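Local atomic coordinates of VP1 (Polyomavirus HPyV6, PDB entry 4PCG), a protein that probably serves as the major structural protein of the viral capsid, its jelly-roll core assembling into pentamers that take part in attachment to host cells. Residues E24-P29 against G262-V267; T79-E84 against F269-V274; A111-S116 against T199-S204. All coordinates share one frame; numbering follows the deposited sequence.

Interaction 1 (E24-P29 against G262-V267); sequences EAILLP and GRFFRV
With CG beside its backbone N (chi1 -72°) and the rest of the chain extended, E24 lies alongside R266, whose CG is anti to the backbone N (chi1 -179°) and whose chain bends at chi3. The bend turns the guanidinium edge to the acid: R266 NE gives E24 OE2 a straight hydrogen bond of 2.9 Å, from above the carboxylate plane, and R266 NH1 adds a weak one. Both bonds go to the same oxygen, OE2. K22 also bridges to it, and R266 NH2 reaches E89 on the neighbouring strand. F264 turns its edge to the guanidinium, with CZ over the rim of the R266 group, and I26 CG1 meets the ring edge at F264 CD1, 3.9 Å away. On the sheet face of A25 and F265, both methyls of L27 come up to one side of F265, L27 CD2 lying 3.9 Å from F265 CE1; L27 and F265 also pack on L230, while R263 pairs with D234. G262 suits its place because a side chain there would clash with I26 CG2. A25 and F265 exchange two backbone bonds, F265 N to A25 O measuring 2.8 Å, and L27 and R263 exchange two more. This is regular antiparallel pairing of strands 9-27 and 256-274 within the VP1 jelly roll.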
ATOM      1  N   GLU B  24     -23.112 -15.923  16.365  1.00 18.42           N
ATOM      2  CA  GLU B  24     -21.706 -16.206  16.129  1.00 19.78           C
ATOM      3  C   GLU B  24     -21.552 -17.469  15.310  1.00 19.35           C
ATOM      4  O   GLU B  24     -22.237 -18.473  15.574  1.00 19.14           O
ATOM      5  CB  GLU B  24     -20.974 -16.349  17.454  1.00 22.70           C
ATOM      6  CG  GLU B  24     -20.822 -15.009  18.128  1.00 27.21           C
ATOM      7  CD  GLU B  24     -20.220 -15.072  19.508  1.00 41.45           C
ATOM      8  OE1 GLU B  24     -19.410 -15.992  19.758  1.00 43.18           O
ATOM      9  OE2 GLU B  24     -20.526 -14.168  20.323  1.00 34.46           O
ATOM     10  N   ALA B  25     -20.622 -17.450  14.358  1.00 18.80           N
ATOM     11  CA  ALA B  25     -20.349 -18.621  13.551  1.00 19.06           C
ATOM     12  C   ALA B  25     -18.932 -18.575  13.029  1.00 18.99           C
ATOM     13  O   ALA B  25     -18.359 -17.498  12.882  1.00 18.07           O
ATOM     14  CB  ALA B  25     -21.313 -18.681  12.380  1.00 19.39           C
ATOM     15  N   ILE B  26     -18.360 -19.739  12.753  1.00 16.42           N
ATOM     16  CA  ILE B  26     -17.113 -19.794  11.993  1.00 17.45           C
ATOM     17  C   ILE B  26     -17.404 -20.611  10.756  1.00 18.70           C
ATOM     18  O   ILE B  26     -17.757 -21.783  10.868  1.00 18.94           O
ATOM     19  CB  ILE B  26     -15.948 -20.408  12.781  1.00 18.77           C
ATOM     20  CG1 ILE B  26     -15.565 -19.487  13.943  1.00 20.07           C
ATOM     21  CG2 ILE B  26     -14.730 -20.595  11.867  1.00 18.39           C
ATOM     22  CD1 ILE B  26     -14.516 -20.044  14.861  1.00 20.32           C
ATOM     23  N   LEU B  27     -17.315 -19.960   9.598  1.00 17.40           N
ATOM     24  CA  LEU B  27     -17.544 -20.598   8.325  1.00 14.62           C
ATOM     25  C   LEU B  27     -16.223 -21.259   7.960  1.00 17.30           C
ATOM     26  O   LEU B  27     -15.188 -20.609   8.041  1.00 16.65           O
ATOM     27  CB  LEU B  27     -17.989 -19.557   7.277  1.00 14.87           C
ATOM     28  CG  LEU B  27     -19.513 -19.418   7.216  1.00 16.79           C
ATOM     29  CD1 LEU B  27     -20.109 -18.951   8.527  1.00 17.88           C
ATOM     30  CD2 LEU B  27     -19.919 -18.551   6.039  1.00 16.25           C
ATOM     31  N   LEU B  28     -16.271 -22.538   7.595  1.00 14.91           N
ATOM     32  CA  LEU B  28     -15.074 -23.346   7.378  1.00 14.51           C
ATOM     33  C   LEU B  28     -14.827 -23.518   5.879  1.00 16.32           C
ATOM     34  O   LEU B  28     -15.776 -23.589   5.092  1.00 17.40           O
ATOM     35  CB  LEU B  28     -15.239 -24.701   8.055  1.00 17.72           C
ATOM     36  CG  LEU B  28     -15.608 -24.657   9.547  1.00 16.19           C
ATOM     37  CD1 LEU B  28     -15.960 -26.040  10.009  1.00 19.14           C
ATOM     38  CD2 LEU B  28     -14.468 -24.052  10.354  1.00 18.60           C
ATOM     39  N   PRO B  29     -13.537 -23.574   5.469  1.00 17.16           N
ATOM     40  CA  PRO B  29     -13.240 -23.695   4.047  1.00 15.80           C
ATOM     41  C   PRO B  29     -13.791 -24.999   3.453  1.00 16.74           C
ATOM     42  O   PRO B  29     -13.773 -26.035   4.084  1.00 15.51           O
ATOM     43  CB  PRO B  29     -11.715 -23.664   3.998  1.00 14.00           C
ATOM     44  CG  PRO B  29     -11.273 -24.140   5.331  1.00 17.04           C
ATOM     45  CD  PRO B  29     -12.320 -23.620   6.293  1.00 17.70           C
ATOM     46  N   GLY B 262     -10.715 -20.574   8.809  1.00 15.83           N
ATOM     47  CA  GLY B 262     -12.099 -20.248   9.089  1.00 15.70           C
ATOM     48  C   GLY B 262     -12.314 -18.761   8.974  1.00 16.29           C
ATOM     49  O   GLY B 262     -11.346 -17.964   9.057  1.00 15.96           O
ATOM     50  N   ARG B 263     -13.563 -18.355   8.744  1.00 14.53           N
ATOM     51  CA  ARG B 263     -13.915 -16.942   8.885  1.00 14.32           C
ATOM     52  C   ARG B 263     -14.965 -16.813   9.979  1.00 15.04           C
ATOM     53  O   ARG B 263     -16.052 -17.409   9.888  1.00 15.26           O
ATOM     54  CB  ARG B 263     -14.458 -16.340   7.582  1.00 13.58           C
ATOM     55  CG  ARG B 263     -14.958 -14.907   7.752  1.00 14.06           C
ATOM     56  CD  ARG B 263     -15.403 -14.275   6.448  1.00 13.22           C
ATOM     57  NE  ARG B 263     -14.286 -13.850   5.576  1.00 15.67           N
ATOM     58  CZ  ARG B 263     -13.635 -12.701   5.699  1.00 16.08           C
ATOM     59  NH1 ARG B 263     -13.933 -11.838   6.687  1.00 17.04           N
ATOM     60  NH2 ARG B 263     -12.662 -12.398   4.853  1.00 18.41           N
ATOM     61  N   PHE B 264     -14.605 -16.063  11.022  1.00 15.28           N
ATOM     62  CA  PHE B 264     -15.485 -15.774  12.135  1.00 16.83           C
ATOM     63  C   PHE B 264     -16.459 -14.675  11.752  1.00 14.92           C
ATOM     64  O   PHE B 264     -16.057 -13.706  11.112  1.00 14.60           O
ATOM     65  CB  PHE B 264     -14.650 -15.332  13.344  1.00 17.08           C
ATOM     66  CG  PHE B 264     -15.451 -14.919  14.538  1.00 16.01           C
ATOM     67  CD1 PHE B 264     -16.083 -15.865  15.333  1.00 20.32           C
ATOM     68  CD2 PHE B 264     -15.541 -13.574  14.910  1.00 17.59           C
ATOM     69  CE1 PHE B 264     -16.820 -15.496  16.448  1.00 20.86           C
ATOM     70  CE2 PHE B 264     -16.264 -13.202  16.030  1.00 16.37           C
ATOM     71  CZ  PHE B 264     -16.892 -14.157  16.808  1.00 17.18           C
ATOM     72  N   PHE B 265     -17.720 -14.835  12.168  1.00 16.43           N
ATOM     73  CA  PHE B 265     -18.737 -13.780  12.088  1.00 14.97           C
ATOM     74  C   PHE B 265     -19.401 -13.640  13.476  1.00 15.92           C
ATOM     75  O   PHE B 265     -19.722 -14.626  14.142  1.00 17.49           O
ATOM     76  CB  PHE B 265     -19.877 -14.121  11.113  1.00 15.54           C
ATOM     77  CG  PHE B 265     -19.513 -14.181   9.648  1.00 14.40           C
ATOM     78  CD1 PHE B 265     -18.839 -15.278   9.111  1.00 14.92           C
ATOM     79  CD2 PHE B 265     -19.936 -13.185   8.777  1.00 15.67           C
ATOM     80  CE1 PHE B 265     -18.584 -15.350   7.744  1.00 15.54           C
ATOM     81  CE2 PHE B 265     -19.685 -13.255   7.410  1.00 19.87           C
ATOM     82  CZ  PHE B 265     -19.011 -14.354   6.889  1.00 15.47           C
ATOM     83  N   ARG B 266     -19.620 -12.400  13.893  1.00 16.32           N
ATOM     84  CA  ARG B 266     -20.515 -12.076  14.972  1.00 16.13           C
ATOM     85  C   ARG B 266     -21.426 -10.993  14.436  1.00 16.70           C
ATOM     86  O   ARG B 266     -20.998  -9.869  14.208  1.00 16.31           O
ATOM     87  CB  ARG B 266     -19.754 -11.523  16.190  1.00 19.29           C
ATOM     88  CG  ARG B 266     -20.672 -11.207  17.348  1.00 20.89           C
ATOM     89  CD  ARG B 266     -19.921 -10.699  18.569  1.00 23.33           C
ATOM     90  NE  ARG B 266     -19.245 -11.786  19.263  1.00 22.25           N
ATOM     91  CZ  ARG B 266     -17.942 -11.892  19.521  1.00 26.67           C
ATOM     92  NH1 ARG B 266     -17.503 -12.975  20.169  1.00 27.04           N
ATOM     93  NH2 ARG B 266     -17.076 -10.961  19.166  1.00 23.46           N
ATOM     94  N   VAL B 267     -22.694 -11.331  14.271  1.00 16.69           N
ATOM     95  CA  VAL B 267     -23.667 -10.433  13.689  1.00 16.65           C
ATOM     96  C   VAL B 267     -24.577  -9.946  14.812  1.00 18.11           C
ATOM     97  O   VAL B 267     -25.041 -10.722  15.633  1.00 18.43           O
ATOM     98  CB  VAL B 267     -24.505 -11.131  12.601  1.00 16.61           C
ATOM     99  CG1 VAL B 267     -25.500 -10.154  11.969  1.00 16.80           C
ATOM    100  CG2 VAL B 267     -23.627 -11.752  11.531  1.00 17.77           C
TER

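Interaction 2 (T79-E84 against F269-V274); sequences TLLVWE and FRQRRV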
ATOM      1  N   THR B  79     -48.724  -4.524  10.952  1.00 56.11           N
ATOM      2  CA  THR B  79     -47.266  -4.498  11.075  1.00 52.29           C
ATOM      3  C   THR B  79     -46.679  -5.804  11.609  1.00 53.38           C
ATOM      4  O   THR B  79     -47.363  -6.636  12.202  1.00 51.15           O
ATOM      5  CB  THR B  79     -46.762  -3.339  11.955  1.00 51.49           C
ATOM      6  OG1 THR B  79     -47.067  -3.601  13.324  1.00 53.99           O
ATOM      7  CG2 THR B  79     -47.371  -2.011  11.535  1.00 55.35           C
ATOM      8  N   LEU B  80     -45.378  -5.945  11.400  1.00 44.51           N
ATOM      9  CA  LEU B  80     -44.659  -7.166  11.690  1.00 47.63           C
ATOM     10  C   LEU B  80     -43.301  -6.761  12.236  1.00 45.70           C
ATOM     11  O   LEU B  80     -42.687  -5.841  11.716  1.00 43.52           O
ATOM     12  CB  LEU B  80     -44.472  -7.979  10.405  1.00 44.72           C
ATOM     13  CG  LEU B  80     -43.526  -9.181  10.451  1.00 50.03           C
ATOM     14  CD1 LEU B  80     -44.149 -10.344  11.205  1.00 54.97           C
ATOM     15  CD2 LEU B  80     -43.127  -9.624   9.055  1.00 52.12           C
ATOM     16  N   LEU B  81     -42.843  -7.436  13.282  1.00 42.98           N
ATOM     17  CA  LEU B  81     -41.478  -7.248  13.771  1.00 37.97           C
ATOM     18  C   LEU B  81     -40.570  -8.265  13.133  1.00 36.40           C
ATOM     19  O   LEU B  81     -40.918  -9.434  13.037  1.00 33.57           O
ATOM     20  CB  LEU B  81     -41.424  -7.402  15.287  1.00 38.34           C
ATOM     21  CG  LEU B  81     -42.340  -6.493  16.096  1.00 39.70           C
ATOM     22  CD1 LEU B  81     -42.106  -6.733  17.573  1.00 40.95           C
ATOM     23  CD2 LEU B  81     -42.097  -5.038  15.744  1.00 43.97           C
ATOM     24  N   VAL B  82     -39.400  -7.814  12.687  1.00 27.45           N
ATOM     25  CA  VAL B  82     -38.382  -8.705  12.168  1.00 25.84           C
ATOM     26  C   VAL B  82     -37.034  -8.356  12.741  1.00 24.73           C
ATOM     27  O   VAL B  82     -36.792  -7.236  13.147  1.00 21.92           O
ATOM     28  CB  VAL B  82     -38.262  -8.675  10.629  1.00 27.63           C
ATOM     29  CG1 VAL B  82     -39.600  -9.052  10.001  1.00 38.56           C
ATOM     30  CG2 VAL B  82     -37.785  -7.320  10.140  1.00 28.57           C
ATOM     31  N   TRP B  83     -36.132  -9.321  12.721  1.00 21.55           N
ATOM     32  CA  TRP B  83     -34.780  -9.067  13.149  1.00 20.14           C
ATOM     33  C   TRP B  83     -34.049  -8.284  12.071  1.00 20.00           C
ATOM     34  O   TRP B  83     -34.188  -8.561  10.886  1.00 18.16           O
ATOM     35  CB  TRP B  83     -34.036 -10.380  13.416  1.00 19.38           C
ATOM     36  CG  TRP B  83     -34.539 -11.115  14.627  1.00 19.86           C
ATOM     37  CD1 TRP B  83     -35.243 -12.270  14.641  1.00 19.82           C
ATOM     38  CD2 TRP B  83     -34.368 -10.729  16.001  1.00 18.72           C
ATOM     39  NE1 TRP B  83     -35.506 -12.649  15.936  1.00 23.05           N
ATOM     40  CE2 TRP B  83     -34.962 -11.726  16.791  1.00 21.56           C
ATOM     41  CE3 TRP B  83     -33.751  -9.639  16.633  1.00 20.29           C
ATOM     42  CZ2 TRP B  83     -35.015 -11.648  18.196  1.00 21.85           C
ATOM     43  CZ3 TRP B  83     -33.768  -9.576  18.018  1.00 21.95           C
ATOM     44  CH2 TRP B  83     -34.406 -10.573  18.788  1.00 22.25           C
ATOM     45  N   GLU B  84     -33.273  -7.285  12.495  1.00 18.65           N
ATOM     46  CA  GLU B  84     -32.490  -6.470  11.596  1.00 17.44           C
ATOM     47  C   GLU B  84     -31.038  -6.575  12.016  1.00 18.63           C
ATOM     48  O   GLU B  84     -30.680  -6.206  13.144  1.00 18.42           O
ATOM     49  CB  GLU B  84     -32.968  -5.018  11.704  1.00 18.49           C
ATOM     50  CG  GLU B  84     -32.124  -4.028  10.934  1.00 19.11           C
ATOM     51  CD  GLU B  84     -32.531  -2.581  11.196  1.00 20.28           C
ATOM     52  OE1 GLU B  84     -33.309  -2.314  12.114  1.00 21.43           O
ATOM     53  OE2 GLU B  84     -32.050  -1.706  10.467  1.00 21.44           O
ATOM     54  N   PHE B 269     -28.019  -7.926  16.034  1.00 17.14           N
ATOM     55  CA  PHE B 269     -29.414  -7.660  15.647  1.00 18.37           C
ATOM     56  C   PHE B 269     -30.173  -6.792  16.628  1.00 18.50           C
ATOM     57  O   PHE B 269     -29.961  -6.824  17.860  1.00 19.06           O
ATOM     58  CB  PHE B 269     -30.215  -8.971  15.475  1.00 17.72           C
ATOM     59  CG  PHE B 269     -29.620  -9.945  14.514  1.00 18.12           C
ATOM     60  CD1 PHE B 269     -28.605 -10.794  14.921  1.00 18.63           C
ATOM     61  CD2 PHE B 269     -30.104 -10.055  13.209  1.00 17.22           C
ATOM     62  CE1 PHE B 269     -28.061 -11.723  14.045  1.00 19.07           C
ATOM     63  CE2 PHE B 269     -29.555 -10.981  12.333  1.00 17.56           C
ATOM     64  CZ  PHE B 269     -28.545 -11.821  12.752  1.00 17.47           C
ATOM     65  N   ARG B 270     -31.118  -6.045  16.061  1.00 18.50           N
ATOM     66  CA  ARG B 270     -32.161  -5.382  16.777  1.00 20.64           C
ATOM     67  C   ARG B 270     -33.481  -5.745  16.089  1.00 21.13           C
ATOM     68  O   ARG B 270     -33.482  -6.487  15.093  1.00 19.28           O
ATOM     69  CB  ARG B 270     -31.930  -3.869  16.750  1.00 22.99           C
ATOM     70  CG  ARG B 270     -31.980  -3.264  15.349  1.00 23.38           C
ATOM     71  CD  ARG B 270     -31.419  -1.847  15.380  1.00 26.66           C
ATOM     72  NE  ARG B 270     -31.365  -1.284  14.039  1.00 23.57           N
ATOM     73  CZ  ARG B 270     -30.489  -0.375  13.626  1.00 28.40           C
ATOM     74  NH1 ARG B 270     -29.584   0.132  14.460  1.00 29.64           N
ATOM     75  NH2 ARG B 270     -30.525   0.040  12.361  1.00 23.57           N
ATOM     76  N   GLN B 271     -34.595  -5.224  16.588  1.00 21.47           N
ATOM     77  CA  GLN B 271     -35.878  -5.491  15.938  1.00 22.83           C
ATOM     78  C   GLN B 271     -36.354  -4.264  15.183  1.00 22.79           C
ATOM     79  O   GLN B 271     -36.191  -3.143  15.650  1.00 25.26           O
ATOM     80  CB  GLN B 271     -36.922  -5.940  16.944  1.00 25.12           C
ATOM     81  CG  GLN B 271     -36.538  -7.244  17.603  1.00 27.26           C
ATOM     82  CD  GLN B 271     -37.547  -7.737  18.601  1.00 30.63           C
ATOM     83  OE1 GLN B 271     -38.488  -7.023  18.988  1.00 32.14           O
ATOM     84  NE2 GLN B 271     -37.348  -8.970  19.058  1.00 32.43           N
ATOM     85  N   ARG B 272     -36.936  -4.511  14.018  1.00 22.22           N
ATOM     86  CA  ARG B 272     -37.469  -3.473  13.146  1.00 23.93           C
ATOM     87  C   ARG B 272     -38.934  -3.775  12.828  1.00 25.41           C
ATOM     88  O   ARG B 272     -39.280  -4.911  12.468  1.00 26.42           O
ATOM     89  CB  ARG B 272     -36.658  -3.428  11.856  1.00 22.21           C
ATOM     90  CG  ARG B 272     -37.154  -2.433  10.808  1.00 26.37           C
ATOM     91  CD  ARG B 272     -36.865  -0.982  11.185  1.00 25.34           C
ATOM     92  NE  ARG B 272     -35.450  -0.658  11.003  1.00 24.86           N
ATOM     93  CZ  ARG B 272     -34.948   0.560  10.804  1.00 24.72           C
ATOM     94  NH1 ARG B 272     -35.730   1.634  10.706  1.00 27.41           N
ATOM     95  NH2 ARG B 272     -33.642   0.699  10.661  1.00 26.01           N
ATOM     96  N   ARG B 273     -39.791  -2.758  12.967  1.00 28.39           N
ATOM     97  CA  ARG B 273     -41.160  -2.853  12.516  1.00 29.44           C
ATOM     98  C   ARG B 273     -41.260  -2.564  11.014  1.00 32.01           C
ATOM     99  O   ARG B 273     -40.702  -1.591  10.526  1.00 34.81           O
ATOM    100  CB  ARG B 273     -42.033  -1.877  13.331  1.00 34.58           C
ATOM    101  CG  ARG B 273     -43.536  -1.971  13.074  1.00 50.87           C
ATOM    102  CD  ARG B 273     -44.355  -1.353  14.210  1.00 57.40           C
ATOM    103  NE  ARG B 273     -43.521  -0.570  15.133  1.00 55.52           N
ATOM    104  CZ  ARG B 273     -43.233  -0.895  16.401  1.00 67.60           C
ATOM    105  NH1 ARG B 273     -43.735  -1.998  16.962  1.00 59.70           N
ATOM    106  NH2 ARG B 273     -42.444  -0.094  17.133  1.00 50.20           N
ATOM    107  N   VAL B 274     -41.965  -3.431  10.290  1.00 33.73           N
ATOM    108  CA  VAL B 274     -42.210  -3.261   8.866  1.00 34.45           C
ATOM    109  C   VAL B 274     -43.721  -3.362   8.646  1.00 42.50           C
ATOM    110  O   VAL B 274     -44.428  -3.874   9.510  1.00 38.93           O
ATOM    111  CB  VAL B 274     -41.444  -4.285   7.998  1.00 33.67           C
ATOM    112  CG1 VAL B 274     -39.936  -4.117   8.180  1.00 33.74           C
ATOM    113  CG2 VAL B 274     -41.843  -5.717   8.319  1.00 41.63           C
TER
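E84 reaches over to two arginines of segment 269-274, the end of strand 256-274, and its side chain can be followed outward atom by atom. CB packs on the backbone and the root of the partner strand, E84 CB lying 3.7 Å from R270 O and 4.0 Å from R272 CB. CG stands anti to the backbone N (chi1 173°), and the chain beyond it is extended, which carries the carboxylate between the two guanidinium groups. E84 OE1 accepts from R270 NE and R272 NE, which arrive from opposite faces of the carboxylate plane; the bond from R270 NE is 2.9 Å and almost straight at 177°. R272 NH2 meets E84 OE2 at 2.9 Å, on the syn side. The same oxygen takes R270 NH2 from above the plane. Each arginine therefore grips side-on, with one nitrogen to each oxygen. R270 does so with an extended chain and R272 with one bent at chi2 and chi3. Backbone N of G220 also donates to OE2, and R272 NH1 goes on to M10 O. Farther along the E84 face, L80 CB packs against V274 CG2.

The other sheet face is different. Q271 lies alongside W83, its CG over the six-membered ring in a CH-pi contact and Q271 NE2 3.4 Å from W83 CH2, while W83 NE1 bonds to P69 O. F269 CB touches W83 CE3 at 3.8 Å. Six backbone bonds join L80, V82 and E84 to their partners.

A long acid suits a place between two long bases, for its two oxygens can serve both. With two cations and a peptide N-H around it, the buried carboxylate of E84 probably stays ionised, and its single charge would offset only part of the two positive ones beside it.

Interaction 3 (A111-S116 against T199-S204); sequences AGVEGS and TPPVVS
V113 and P201 meet at a slant, V113 CG1 touching P201 CG at 3.9 Å. V113 holds CG1 between its backbone N and carbonyl carbon (chi1 50°), and this is the branch that faces the proline ring. P201 CD also approaches V113 O, at 3.2 Å. Beside this apolar patch, E114 CB rests 3.6 Å from T199 O, while its extended chain leads away from 199-204, and E114 OE1 accepts from the backbone N of S197 of a second subunit. T199 offers its CB to G115 O, while its hydroxyl bonds to G195 O.

One backbone bond crosses the contact, G115 N to T199 O, 2.8 Å and nearly straight at 175°. The backbone angles of G115 would jam a side chain against the preceding carbonyl, so glycine fits here. P200 and P201 have no N-H to donate, and the bond across the contact uses the carbonyl of T199 instead.

V202 to S204 then pair antiparallel with a strand of the second subunit. The arrangement belongs to the interlocking subunit interface of a VP1 pentamer, where a loop meets the approach to a strand that extends the sheet of its neighbour.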
ATOM      1  N   ALA B 111       8.856 -22.393   1.544  1.00 21.08           N
ATOM      2  CA  ALA B 111       8.075 -21.872   0.438  1.00 19.92           C
ATOM      3  C   ALA B 111       7.015 -20.870   0.878  1.00 19.64           C
ATOM      4  O   ALA B 111       6.724 -19.910   0.164  1.00 22.19           O
ATOM      5  CB  ALA B 111       7.396 -23.010  -0.301  1.00 21.86           C
ATOM      6  N   GLY B 112       6.417 -21.129   2.027  1.00 20.00           N
ATOM      7  CA  GLY B 112       5.248 -20.399   2.458  1.00 20.49           C
ATOM      8  C   GLY B 112       4.047 -20.501   1.530  1.00 21.03           C
ATOM      9  O   GLY B 112       3.970 -21.338   0.623  1.00 19.41           O
ATOM     10  N   VAL B 113       3.092 -19.630   1.772  1.00 16.51           N
ATOM     11  CA  VAL B 113       1.922 -19.538   0.914  1.00 16.00           C
ATOM     12  C   VAL B 113       2.059 -18.309   0.031  1.00 18.24           C
ATOM     13  O   VAL B 113       2.451 -17.214   0.481  1.00 18.05           O
ATOM     14  CB  VAL B 113       0.600 -19.565   1.714  1.00 19.14           C
ATOM     15  CG1 VAL B 113       0.611 -18.586   2.854  1.00 23.70           C
ATOM     16  CG2 VAL B 113      -0.594 -19.333   0.785  1.00 17.60           C
ATOM     17  N   GLU B 114       1.804 -18.503  -1.259  1.00 18.85           N
ATOM     18  CA  GLU B 114       1.802 -17.386  -2.195  1.00 18.47           C
ATOM     19  C   GLU B 114       1.012 -17.737  -3.443  1.00 19.27           C
ATOM     20  O   GLU B 114       0.852 -18.913  -3.792  1.00 16.18           O
ATOM     21  CB  GLU B 114       3.225 -16.954  -2.551  1.00 27.65           C
ATOM     22  CG  GLU B 114       4.099 -18.075  -3.062  1.00 24.53           C
ATOM     23  CD  GLU B 114       5.588 -17.716  -3.209  1.00 37.32           C
ATOM     24  OE1 GLU B 114       6.142 -16.802  -2.540  1.00 32.85           O
ATOM     25  OE2 GLU B 114       6.226 -18.375  -4.053  1.00 31.01           O
ATOM     26  N   GLY B 115       0.493 -16.702  -4.090  1.00 16.88           N
ATOM     27  CA  GLY B 115      -0.272 -16.886  -5.315  1.00 18.17           C
ATOM     28  C   GLY B 115      -1.493 -15.998  -5.334  1.00 17.30           C
ATOM     29  O   GLY B 115      -1.602 -15.029  -4.542  1.00 15.50           O
ATOM     30  N   SER B 116      -2.410 -16.324  -6.241  1.00 15.28           N
ATOM     31  CA  SER B 116      -3.639 -15.548  -6.385  1.00 17.99           C
ATOM     32  C   SER B 116      -4.569 -15.767  -5.204  1.00 14.10           C
ATOM     33  O   SER B 116      -4.603 -16.840  -4.620  1.00 15.24           O
ATOM     34  CB  SER B 116      -4.332 -15.861  -7.722  1.00 18.29           C
ATOM     35  OG  SER B 116      -3.554 -15.307  -8.776  1.00 19.01           O
ATOM     36  N   THR B 199       2.047 -14.147  -5.570  1.00 17.10           N
ATOM     37  CA  THR B 199       1.812 -12.944  -4.763  1.00 15.46           C
ATOM     38  C   THR B 199       1.651 -13.277  -3.284  1.00 14.20           C
ATOM     39  O   THR B 199       0.921 -14.178  -2.934  1.00 15.44           O
ATOM     40  CB  THR B 199       0.562 -12.212  -5.268  1.00 18.03           C
ATOM     41  OG1 THR B 199       0.643 -12.154  -6.691  1.00 16.74           O
ATOM     42  CG2 THR B 199       0.448 -10.782  -4.698  1.00 19.08           C
ATOM     43  N   PRO B 200       2.378 -12.572  -2.417  1.00 15.86           N
ATOM     44  CA  PRO B 200       2.197 -12.828  -0.971  1.00 17.12           C
ATOM     45  C   PRO B 200       0.812 -12.427  -0.479  1.00 15.69           C
ATOM     46  O   PRO B 200       0.353 -11.367  -0.823  1.00 17.48           O
ATOM     47  CB  PRO B 200       3.272 -11.957  -0.331  1.00 17.14           C
ATOM     48  CG  PRO B 200       4.276 -11.723  -1.395  1.00 20.92           C
ATOM     49  CD  PRO B 200       3.473 -11.639  -2.670  1.00 16.37           C
ATOM     50  N   PRO B 201       0.145 -13.278   0.303  1.00 17.24           N
ATOM     51  CA  PRO B 201      -1.058 -12.809   0.976  1.00 15.50           C
ATOM     52  C   PRO B 201      -0.751 -11.960   2.210  1.00 16.32           C
ATOM     53  O   PRO B 201       0.325 -12.053   2.786  1.00 15.23           O
ATOM     54  CB  PRO B 201      -1.765 -14.097   1.390  1.00 16.14           C
ATOM     55  CG  PRO B 201      -0.620 -15.055   1.582  1.00 16.67           C
ATOM     56  CD  PRO B 201       0.384 -14.709   0.534  1.00 18.09           C
ATOM     57  N   VAL B 202      -1.712 -11.107   2.573  1.00 17.17           N
ATOM     58  CA  VAL B 202      -1.629 -10.293   3.782  1.00 21.18           C
ATOM     59  C   VAL B 202      -2.963 -10.495   4.475  1.00 21.31           C
ATOM     60  O   VAL B 202      -4.021 -10.253   3.875  1.00 20.69           O
ATOM     61  CB  VAL B 202      -1.394  -8.801   3.501  1.00 21.09           C
ATOM     62  CG1 VAL B 202      -1.341  -8.004   4.830  1.00 25.06           C
ATOM     63  CG2 VAL B 202      -0.125  -8.610   2.731  1.00 20.52           C
ATOM     64  N   VAL B 203      -2.926 -11.041   5.685  1.00 17.69           N
ATOM     65  CA  VAL B 203      -4.131 -11.288   6.491  1.00 21.71           C
ATOM     66  C   VAL B 203      -4.032 -10.466   7.776  1.00 22.96           C
ATOM     67  O   VAL B 203      -3.144 -10.714   8.583  1.00 19.96           O
ATOM     68  CB  VAL B 203      -4.255 -12.786   6.833  1.00 20.26           C
ATOM     69  CG1 VAL B 203      -5.398 -13.058   7.816  1.00 27.73           C
ATOM     70  CG2 VAL B 203      -4.462 -13.623   5.569  1.00 30.79           C
ATOM     71  N   SER B 204      -4.919  -9.483   7.969  1.00 14.83           N
ATOM     72  CA  SER B 204      -4.954  -8.734   9.198  1.00 18.67           C
ATOM     73  C   SER B 204      -6.165  -9.209   9.997  1.00 17.28           C
ATOM     74  O   SER B 204      -7.198  -9.533   9.404  1.00 18.79           O
ATOM     75  CB  SER B 204      -5.055  -7.235   8.893  1.00 23.23           C
ATOM     76  OG  SER B 204      -3.879  -6.768   8.251  1.00 27.35           O
TER

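Overall arrangement
Interactions 1 and 2 use successive parts of strand 256-274, which pairs with strand 9-27 in the first and strand 79-93 in the second; their centres lie about 24 Å apart. Interaction 1 is buried and the most central, mixing apolar packing with an acid-base pair at one end. Interaction 2, its centre about 26 Å from that of the chain, is only partly buried and has the richest ionic chemistry, yet touches no other subunit. Interaction 3, its centre about 42 Å from that of interaction 2, lies on the opposite side of the chain's centre; buried although at a subunit interface, it joins irregular chain through one backbone bond and one small apolar contact. Interactions 1 and 3 both touch the second subunit, interaction 1 by packing and interaction 3 also by strand pairing.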